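Local structure of purine nucleoside phosphorylase (Thermus thermophilus, 6TK9) at residues G124-A135 and L178-M187. The protein probably catalyses the reversible phosphorolysis of purine nucleosides such as inosine and guanosine, releasing the free base and ribose 1-phosphate. Residues are numbered along the deposited sequence; the frame is centred on the assembly and turned at random.
Sequences GIMLHLDYINFA and LFEGVYAWFM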
loop_
_atom_site.group_PDB
_atom_site.type_symbol
_atom_site.label_atom_id
_atom_site.label_comp_id
_atom_site.label_asym_id
_atom_site.label_seq_id
_atom_site.Cartn_x
_atom_site.Cartn_y
_atom_site.Cartn_z
ATOM N N GLY A 124 7.507 -25.224 -9.596
ATOM C CA GLY A 124 7.524 -24.364 -10.794
ATOM C C GLY A 124 8.844 -23.640 -10.952
ATOM O O GLY A 124 9.673 -23.703 -10.055
ATOM N N ILE A 125 9.016 -22.949 -12.069
ATOM C CA ILE A 125 10.260 -22.207 -12.414
ATOM C C ILE A 125 9.884 -20.740 -12.698
ATOM O O ILE A 125 8.890 -20.489 -13.439
ATOM C CB ILE A 125 10.941 -22.890 -13.613
ATOM C CG1 ILE A 125 11.318 -24.342 -13.310
ATOM C CG2 ILE A 125 12.130 -22.084 -14.084
ATOM C CD1 ILE A 125 11.920 -25.072 -14.489
ATOM N N MET A 126 10.637 -19.807 -12.109
ATOM C CA MET A 126 10.384 -18.351 -12.216
ATOM C C MET A 126 11.589 -17.743 -12.912
ATOM O O MET A 126 12.683 -17.843 -12.361
ATOM C CB MET A 126 10.176 -17.666 -10.858
ATOM C CG MET A 126 9.778 -16.189 -10.983
ATOM S SD MET A 126 9.886 -15.250 -9.421
ATOM C CE MET A 126 11.547 -14.595 -9.520
ATOM N N LEU A 127 11.362 -17.190 -14.096
ATOM C CA LEU A 127 12.292 -16.264 -14.770
ATOM C C LEU A 127 12.342 -14.969 -13.956
ATOM O O LEU A 127 11.276 -14.466 -13.584
ATOM C CB LEU A 127 11.749 -16.020 -16.177
ATOM C CG LEU A 127 12.504 -15.005 -17.023
ATOM C CD1 LEU A 127 13.918 -15.481 -17.281
ATOM C CD2 LEU A 127 11.767 -14.759 -18.332
ATOM N N HIS A 128 13.535 -14.459 -13.674
ATOM C CA HIS A 128 13.735 -13.168 -12.972
ATOM C C HIS A 128 13.502 -12.036 -13.975
ATOM O O HIS A 128 14.172 -12.047 -15.029
ATOM C CB HIS A 128 15.140 -13.087 -12.378
ATOM C CG HIS A 128 15.386 -14.007 -11.231
ATOM N ND1 HIS A 128 16.413 -13.791 -10.342
ATOM C CD2 HIS A 128 14.750 -15.134 -10.829
ATOM C CE1 HIS A 128 16.400 -14.753 -9.434
ATOM N NE2 HIS A 128 15.382 -15.592 -9.706
ATOM N N LEU A 129 12.605 -11.103 -13.655
ATOM C CA LEU A 129 12.384 -9.859 -14.432
ATOM C C LEU A 129 13.080 -8.682 -13.767
ATOM O O LEU A 129 13.476 -7.788 -14.491
ATOM C CB LEU A 129 10.887 -9.601 -14.526
ATOM C CG LEU A 129 10.137 -10.642 -15.338
ATOM C CD1 LEU A 129 8.671 -10.255 -15.488
ATOM C CD2 LEU A 129 10.791 -10.817 -16.700
ATOM N N ASP A 130 13.191 -8.685 -12.436
ATOM C CA ASP A 130 13.845 -7.595 -11.654
ATOM C C ASP A 130 14.143 -8.084 -10.236
ATOM O O ASP A 130 13.734 -9.216 -9.880
ATOM C CB ASP A 130 12.951 -6.356 -11.607
ATOM C CG ASP A 130 13.690 -5.041 -11.572
ATOM O OD1 ASP A 130 14.922 -5.078 -11.626
ATOM O OD2 ASP A 130 13.010 -3.993 -11.459
ATOM N N TYR A 131 14.827 -7.267 -9.442
ATOM C CA TYR A 131 15.279 -7.654 -8.080
ATOM C C TYR A 131 15.011 -6.506 -7.104
ATOM O O TYR A 131 14.930 -5.290 -7.478
ATOM C CB TYR A 131 16.765 -8.061 -8.084
ATOM C CG TYR A 131 17.725 -6.903 -8.205
ATOM C CD1 TYR A 131 18.000 -6.088 -7.123
ATOM C CD2 TYR A 131 18.299 -6.573 -9.412
ATOM C CE1 TYR A 131 18.808 -4.970 -7.238
ATOM C CE2 TYR A 131 19.152 -5.485 -9.535
ATOM C CZ TYR A 131 19.396 -4.665 -8.447
ATOM O OH TYR A 131 20.215 -3.575 -8.559
ATOM N N ILE A 132 14.900 -6.887 -5.847
ATOM C CA ILE A 132 14.804 -5.950 -4.697
ATOM C C ILE A 132 15.904 -6.364 -3.730
ATOM O O ILE A 132 15.970 -7.583 -3.440
ATOM C CB ILE A 132 13.416 -6.034 -4.039
ATOM C CG1 ILE A 132 12.356 -5.267 -4.837
ATOM C CG2 ILE A 132 13.497 -5.558 -2.595
ATOM C CD1 ILE A 132 10.921 -5.516 -4.359
ATOM N N ASN A 133 16.707 -5.409 -3.249
ATOM C CA ASN A 133 17.752 -5.679 -2.227
ATOM C C ASN A 133 17.204 -5.269 -0.866
ATOM O O ASN A 133 17.151 -4.070 -0.634
ATOM C CB ASN A 133 19.069 -4.977 -2.566
ATOM C CG ASN A 133 20.167 -5.211 -1.557
ATOM O OD1 ASN A 133 21.283 -4.775 -1.768
ATOM N ND2 ASN A 133 19.887 -5.936 -0.491
ATOM N N PHE A 134 16.819 -6.235 -0.025
ATOM C CA PHE A 134 16.364 -6.030 1.381
ATOM C C PHE A 134 17.391 -6.604 2.363
ATOM O O PHE A 134 17.019 -6.882 3.512
ATOM C CB PHE A 134 15.004 -6.698 1.617
ATOM C CG PHE A 134 14.248 -6.191 2.817
ATOM C CD1 PHE A 134 13.723 -4.910 2.839
ATOM C CD2 PHE A 134 14.087 -6.987 3.937
ATOM C CE1 PHE A 134 13.016 -4.454 3.939
ATOM C CE2 PHE A 134 13.391 -6.529 5.045
ATOM C CZ PHE A 134 12.847 -5.269 5.039
ATOM N N ALA A 135 18.647 -6.774 1.938
ATOM C CA ALA A 135 19.745 -7.369 2.741
ATOM C C ALA A 135 20.636 -6.284 3.372
ATOM O O ALA A 135 21.361 -6.607 4.324
ATOM C CB ALA A 135 20.539 -8.295 1.862
ATOM N N LEU A 178 6.118 -21.003 -17.633
ATOM C CA LEU A 178 7.215 -20.195 -17.032
ATOM C C LEU A 178 6.594 -19.035 -16.252
ATOM O O LEU A 178 6.100 -18.090 -16.916
ATOM C CB LEU A 178 8.125 -19.685 -18.153
ATOM C CG LEU A 178 9.339 -18.855 -17.734
ATOM C CD1 LEU A 178 10.298 -19.657 -16.852
ATOM C CD2 LEU A 178 10.063 -18.348 -18.963
ATOM N N PHE A 179 6.585 -19.145 -14.914
ATOM C CA PHE A 179 6.312 -18.028 -13.978
ATOM C C PHE A 179 7.405 -16.976 -14.140
ATOM O O PHE A 179 8.545 -17.313 -14.525
ATOM C CB PHE A 179 6.268 -18.469 -12.519
ATOM C CG PHE A 179 5.185 -19.460 -12.225
ATOM C CD1 PHE A 179 3.857 -19.097 -12.338
ATOM C CD2 PHE A 179 5.500 -20.772 -11.893
ATOM C CE1 PHE A 179 2.855 -20.019 -12.074
ATOM C CE2 PHE A 179 4.499 -21.700 -11.650
ATOM C CZ PHE A 179 3.177 -21.319 -11.739
ATOM N N GLU A 180 7.031 -15.726 -13.869
ATOM C CA GLU A 180 7.882 -14.528 -14.051
ATOM C C GLU A 180 7.727 -13.662 -12.801
ATOM O O GLU A 180 6.652 -13.720 -12.194
ATOM C CB GLU A 180 7.466 -13.794 -15.327
ATOM C CG GLU A 180 7.463 -14.668 -16.579
ATOM C CD GLU A 180 7.197 -13.890 -17.853
ATOM O OE1 GLU A 180 6.833 -12.697 -17.752
ATOM O OE2 GLU A 180 7.345 -14.471 -18.940
ATOM N N GLY A 181 8.764 -12.920 -12.404
ATOM C CA GLY A 181 8.587 -11.901 -11.360
ATOM C C GLY A 181 9.872 -11.343 -10.794
ATOM O O GLY A 181 10.967 -11.528 -11.399
ATOM N N VAL A 182 9.701 -10.662 -9.659
ATOM C CA VAL A 182 10.734 -9.868 -8.945
ATOM C C VAL A 182 11.301 -10.738 -7.845
ATOM O O VAL A 182 10.469 -11.244 -7.044
ATOM C CB VAL A 182 10.122 -8.589 -8.352
ATOM C CG1 VAL A 182 11.155 -7.757 -7.604
ATOM C CG2 VAL A 182 9.428 -7.781 -9.427
ATOM N N TYR A 183 12.633 -10.856 -7.809
ATOM C CA TYR A 183 13.380 -11.628 -6.775
ATOM C C TYR A 183 13.820 -10.693 -5.647
ATOM O O TYR A 183 14.551 -9.748 -5.948
ATOM C CB TYR A 183 14.601 -12.333 -7.383
ATOM C CG TYR A 183 15.401 -13.186 -6.424
ATOM C CD1 TYR A 183 16.429 -12.643 -5.682
ATOM C CD2 TYR A 183 15.168 -14.546 -6.293
ATOM C CE1 TYR A 183 17.203 -13.416 -4.837
ATOM C CE2 TYR A 183 15.929 -15.336 -5.442
ATOM C CZ TYR A 183 16.955 -14.770 -4.706
ATOM O OH TYR A 183 17.710 -15.521 -3.835
ATOM N N ALA A 184 13.420 -10.976 -4.405
ATOM C CA ALA A 184 13.856 -10.258 -3.179
ATOM C C ALA A 184 14.961 -11.045 -2.458
ATOM O O ALA A 184 14.718 -12.220 -2.003
ATOM C CB ALA A 184 12.677 -10.038 -2.260
ATOM N N TRP A 185 16.121 -10.411 -2.329
ATOM C CA TRP A 185 17.274 -10.845 -1.492
ATOM C C TRP A 185 16.978 -10.573 -0.017
ATOM O O TRP A 185 17.086 -9.433 0.394
ATOM C CB TRP A 185 18.559 -10.126 -1.948
ATOM C CG TRP A 185 19.800 -10.475 -1.189
ATOM C CD1 TRP A 185 20.018 -11.585 -0.428
ATOM C CD2 TRP A 185 21.032 -9.748 -1.195
ATOM N NE1 TRP A 185 21.290 -11.574 0.071
ATOM C CE2 TRP A 185 21.933 -10.463 -0.377
ATOM C CE3 TRP A 185 21.451 -8.550 -1.777
ATOM C CZ2 TRP A 185 23.221 -10.017 -0.119
ATOM C CZ3 TRP A 185 22.720 -8.100 -1.517
ATOM C CH2 TRP A 185 23.592 -8.829 -0.706
ATOM N N PHE A 186 16.587 -11.599 0.729
ATOM C CA PHE A 186 16.407 -11.593 2.204
ATOM C C PHE A 186 17.692 -12.142 2.804
ATOM O O PHE A 186 18.157 -13.166 2.305
ATOM C CB PHE A 186 15.202 -12.454 2.592
ATOM C CG PHE A 186 14.867 -12.457 4.059
ATOM C CD1 PHE A 186 14.244 -11.363 4.645
ATOM C CD2 PHE A 186 15.163 -13.550 4.852
ATOM C CE1 PHE A 186 13.915 -11.367 5.992
ATOM C CE2 PHE A 186 14.845 -13.545 6.203
ATOM C CZ PHE A 186 14.205 -12.459 6.772
ATOM N N MET A 187 18.266 -11.483 3.811
ATOM C CA MET A 187 19.668 -11.759 4.224
ATOM C C MET A 187 19.763 -13.166 4.820
ATOM O O MET A 187 20.785 -13.821 4.603
ATOM C CB MET A 187 20.188 -10.734 5.230
ATOM C CG MET A 187 19.506 -10.780 6.571
ATOM S SD MET A 187 20.138 -9.447 7.577
ATOM C CE MET A 187 21.851 -9.948 7.743
HETATM O O HOH W 1 17.173 -9.070 4.872
#
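W185 carries CG anti to its backbone N (chi1 -180°), which sets its indole beneath the methyl of A135: A135 CB stands 3.5 Å from the centroid of the six-membered ring, 16° off the normal, a CH-pi contact over the ring's centre. An alanine in place of W185 would probably take away the ring face under this methyl and open a gap beside A135. Y183 has the same first torsion, while H128 CG lies beside its own backbone N, and the two rings run side by side. Their planes are 23° apart but slid, so that they barely overlap. Y183 CB lies over one imidazole face, 3.9 Å from its centroid and offset toward the rim, while Y183 CD2 touches H128 CE1 at 3.4 Å. H128 is steadied at both nitrogens, by Y159 and S230.

Backbone bonds alternate between the strands in parallel register, from L127 N to F179 O (2.9 Å) through to F134 N to W185 O (3.2 Å), with a weak one from F179 N to I125 O before them, joining neighbouring strands of the central mixed sheet of the phosphorylase superfamily fold. The ladder is interrupted by a beta bulge, with L129 the extra residue on strand 124-133: G181 O accepts L129 N at 2.8 Å in a near-linear bond, yet the next donor, Y183 N, goes to D130 O. M126 CE reaches G181 O at 3.6 Å. One water bridges F134 O and M187 N, and F134 packs on F134 of a third subunit.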